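Local coordinates for protein guanine nucleotide exchange factor SRM1 (Saccharomyces cerevisiae, PDB 3OF7) that promotes the exchange of GDP for GTP on the GTPases GSP1 and GSP2, binds chromatin and controls RNA metabolism and nuclear transport, at residues F141-E146 with E168-G173. Residues are numbered along the deposited sequence; the frame is centred on the assembly and turned at random.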
loop_
_atom_site.group_PDB
_atom_site.type_symbol
_atom_site.label_atom_id
_atom_site.label_comp_id
_atom_site.label_asym_id
_atom_site.label_seq_id
_atom_site.Cartn_x
_atom_site.Cartn_y
_atom_site.Cartn_z
ATOM N N PHE A 141 7.878 8.874 20.392
ATOM C CA PHE A 141 7.566 7.455 20.537
ATOM C C PHE A 141 8.167 6.889 21.820
ATOM O O PHE A 141 9.275 6.341 21.787
ATOM C CB PHE A 141 8.081 6.638 19.342
ATOM C CG PHE A 141 7.533 7.073 18.011
ATOM C CD1 PHE A 141 6.242 6.722 17.623
ATOM C CD2 PHE A 141 8.328 7.795 17.125
ATOM C CE1 PHE A 141 5.744 7.100 16.377
ATOM C CE2 PHE A 141 7.833 8.189 15.874
ATOM C CZ PHE A 141 6.536 7.841 15.505
ATOM N N PRO A 142 7.437 7.004 22.954
ATOM C CA PRO A 142 7.930 6.428 24.222
ATOM C C PRO A 142 8.383 4.954 24.198
ATOM O O PRO A 142 9.303 4.609 24.942
ATOM C CB PRO A 142 6.747 6.626 25.178
ATOM C CG PRO A 142 6.107 7.880 24.692
ATOM C CD PRO A 142 6.204 7.790 23.169
ATOM N N PRO A 143 7.745 4.075 23.385
ATOM C CA PRO A 143 8.287 2.714 23.409
ATOM C C PRO A 143 9.769 2.588 23.025
ATOM O O PRO A 143 10.414 1.635 23.453
ATOM C CB PRO A 143 7.402 1.967 22.404
ATOM C CG PRO A 143 6.085 2.668 22.512
ATOM C CD PRO A 143 6.455 4.123 22.670
ATOM N N LEU A 144 10.299 3.537 22.255
ATOM C CA LEU A 144 11.682 3.457 21.785
ATOM C C LEU A 144 12.696 3.538 22.927
ATOM O O LEU A 144 13.700 2.814 22.925
ATOM C CB LEU A 144 11.985 4.531 20.737
ATOM C CG LEU A 144 11.248 4.411 19.395
ATOM C CD1 LEU A 144 11.566 5.608 18.510
ATOM C CD2 LEU A 144 11.569 3.097 18.677
ATOM N N ALA A 145 12.420 4.416 23.888
ATOM C CA ALA A 145 13.266 4.570 25.080
ATOM C C ALA A 145 13.233 3.326 25.977
ATOM O O ALA A 145 14.155 3.100 26.758
ATOM C CB ALA A 145 12.861 5.810 25.865
ATOM N N GLU A 146 12.173 2.528 25.850
ATOM C CA GLU A 146 12.037 1.274 26.594
ATOM C C GLU A 146 12.665 0.091 25.853
ATOM O O GLU A 146 12.575 -1.054 26.307
ATOM C CB GLU A 146 10.561 0.967 26.885
ATOM C CG GLU A 146 9.782 2.078 27.585
ATOM C CD GLU A 146 8.729 1.543 28.542
ATOM O OE1 GLU A 146 7.910 0.688 28.136
ATOM O OE2 GLU A 146 8.718 1.983 29.711
ATOM N N GLU A 168 1.930 -2.439 20.734
ATOM C CA GLU A 168 1.349 -1.099 20.837
ATOM C C GLU A 168 1.276 -0.405 19.481
ATOM O O GLU A 168 2.135 -0.615 18.618
ATOM C CB GLU A 168 2.150 -0.236 21.803
ATOM C CG GLU A 168 2.089 -0.723 23.259
ATOM C CD GLU A 168 2.574 0.308 24.260
ATOM O OE1 GLU A 168 3.264 1.270 23.865
ATOM O OE2 GLU A 168 2.261 0.155 25.461
ATOM N N VAL A 169 0.252 0.432 19.322
ATOM C CA VAL A 169 0.009 1.155 18.078
ATOM C C VAL A 169 0.036 2.660 18.338
ATOM O O VAL A 169 -0.698 3.159 19.190
ATOM C CB VAL A 169 -1.355 0.735 17.452
ATOM C CG1 VAL A 169 -1.707 1.615 16.255
ATOM C CG2 VAL A 169 -1.325 -0.725 17.035
ATOM N N TYR A 170 0.894 3.374 17.615
ATOM C CA TYR A 170 0.880 4.836 17.622
ATOM C C TYR A 170 0.291 5.336 16.309
ATOM O O TYR A 170 0.587 4.797 15.245
ATOM C CB TYR A 170 2.280 5.426 17.870
ATOM C CG TYR A 170 2.618 5.514 19.346
ATOM C CD1 TYR A 170 2.762 4.358 20.116
ATOM C CD2 TYR A 170 2.761 6.752 19.978
ATOM C CE1 TYR A 170 3.044 4.425 21.472
ATOM C CE2 TYR A 170 3.051 6.832 21.338
ATOM C CZ TYR A 170 3.190 5.663 22.076
ATOM O OH TYR A 170 3.474 5.737 23.421
ATOM N N ALA A 171 -0.562 6.346 16.403
ATOM C CA ALA A 171 -1.276 6.863 15.241
ATOM C C ALA A 171 -1.312 8.380 15.272
ATOM O O ALA A 171 -1.205 8.990 16.346
ATOM C CB ALA A 171 -2.677 6.284 15.174
ATOM N N TRP A 172 -1.415 8.983 14.085
ATOM C CA TRP A 172 -1.521 10.439 13.937
ATOM C C TRP A 172 -2.130 10.828 12.583
ATOM O O TRP A 172 -2.266 9.986 11.686
ATOM C CB TRP A 172 -0.169 11.148 14.183
ATOM C CG TRP A 172 1.003 10.748 13.291
ATOM C CD1 TRP A 172 1.508 11.466 12.239
ATOM C CD2 TRP A 172 1.824 9.571 13.400
ATOM N NE1 TRP A 172 2.583 10.808 11.679
ATOM C CE2 TRP A 172 2.797 9.642 12.372
ATOM C CE3 TRP A 172 1.830 8.460 14.260
ATOM C CZ2 TRP A 172 3.764 8.647 12.181
ATOM C CZ3 TRP A 172 2.793 7.460 14.066
ATOM C CH2 TRP A 172 3.746 7.565 13.030
ATOM N N GLY A 173 -2.516 12.094 12.455
ATOM C CA GLY A 173 -3.180 12.594 11.247
ATOM C C GLY A 173 -4.681 12.646 11.470
ATOM O O GLY A 173 -5.137 13.050 12.553
#
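Tyr-170, Phe-141 and Pro-143 carry most of a contact in which a short, weakly bonded helical turn at 142-145 packs on a blade strand of the RCC1-type beta-propeller. The case illustrates how a connection between blades can be fastened largely by ring side chains: strand 169-173, in the third RCC1 repeat, presents Tyr-170 and Trp-172 from alternate positions on one side, and the chain leading into strand 150-155 of the same blade lies against them. Chi1 of -85° sets CG of Tyr-170 anti to the carbonyl carbon, beside the backbone N; beyond it the phenol reaches the two prolines. Pro-143 meets it tip to tip, its CD 3.6 Å from Tyr-170 CE1, while CD of Pro-142 approaches from the same side of the ring, 3.8 Å from Tyr-170 CE2. Nearer the strand, Phe-141 and Tyr-170 run alongside each other, pointing opposite ways, and CE1 of Phe-141 comes to 4.1 Å from Tyr-170 CB. An alanine in place of Tyr-170 would probably leave Pro-142 without its partner on the strand and Pro-143 with Glu-168 alone, opening a gap between the prolines and CD1 of Phe-141. The phenylalanine continues to Trp-172, turning an edge toward the face of the indole in an offset edge-to-face pair, with centroids 5.6 Å apart and planes at 64°. Pro-195 of the adjoining strand 195-197 touches all three aromatic side chains, and Ile-136 adds to the cover of Phe-141 and Trp-172. At the other end, the extended chain of Glu-168 brings its carboxylate OE1 to 3.4 Å from CG of Pro-143.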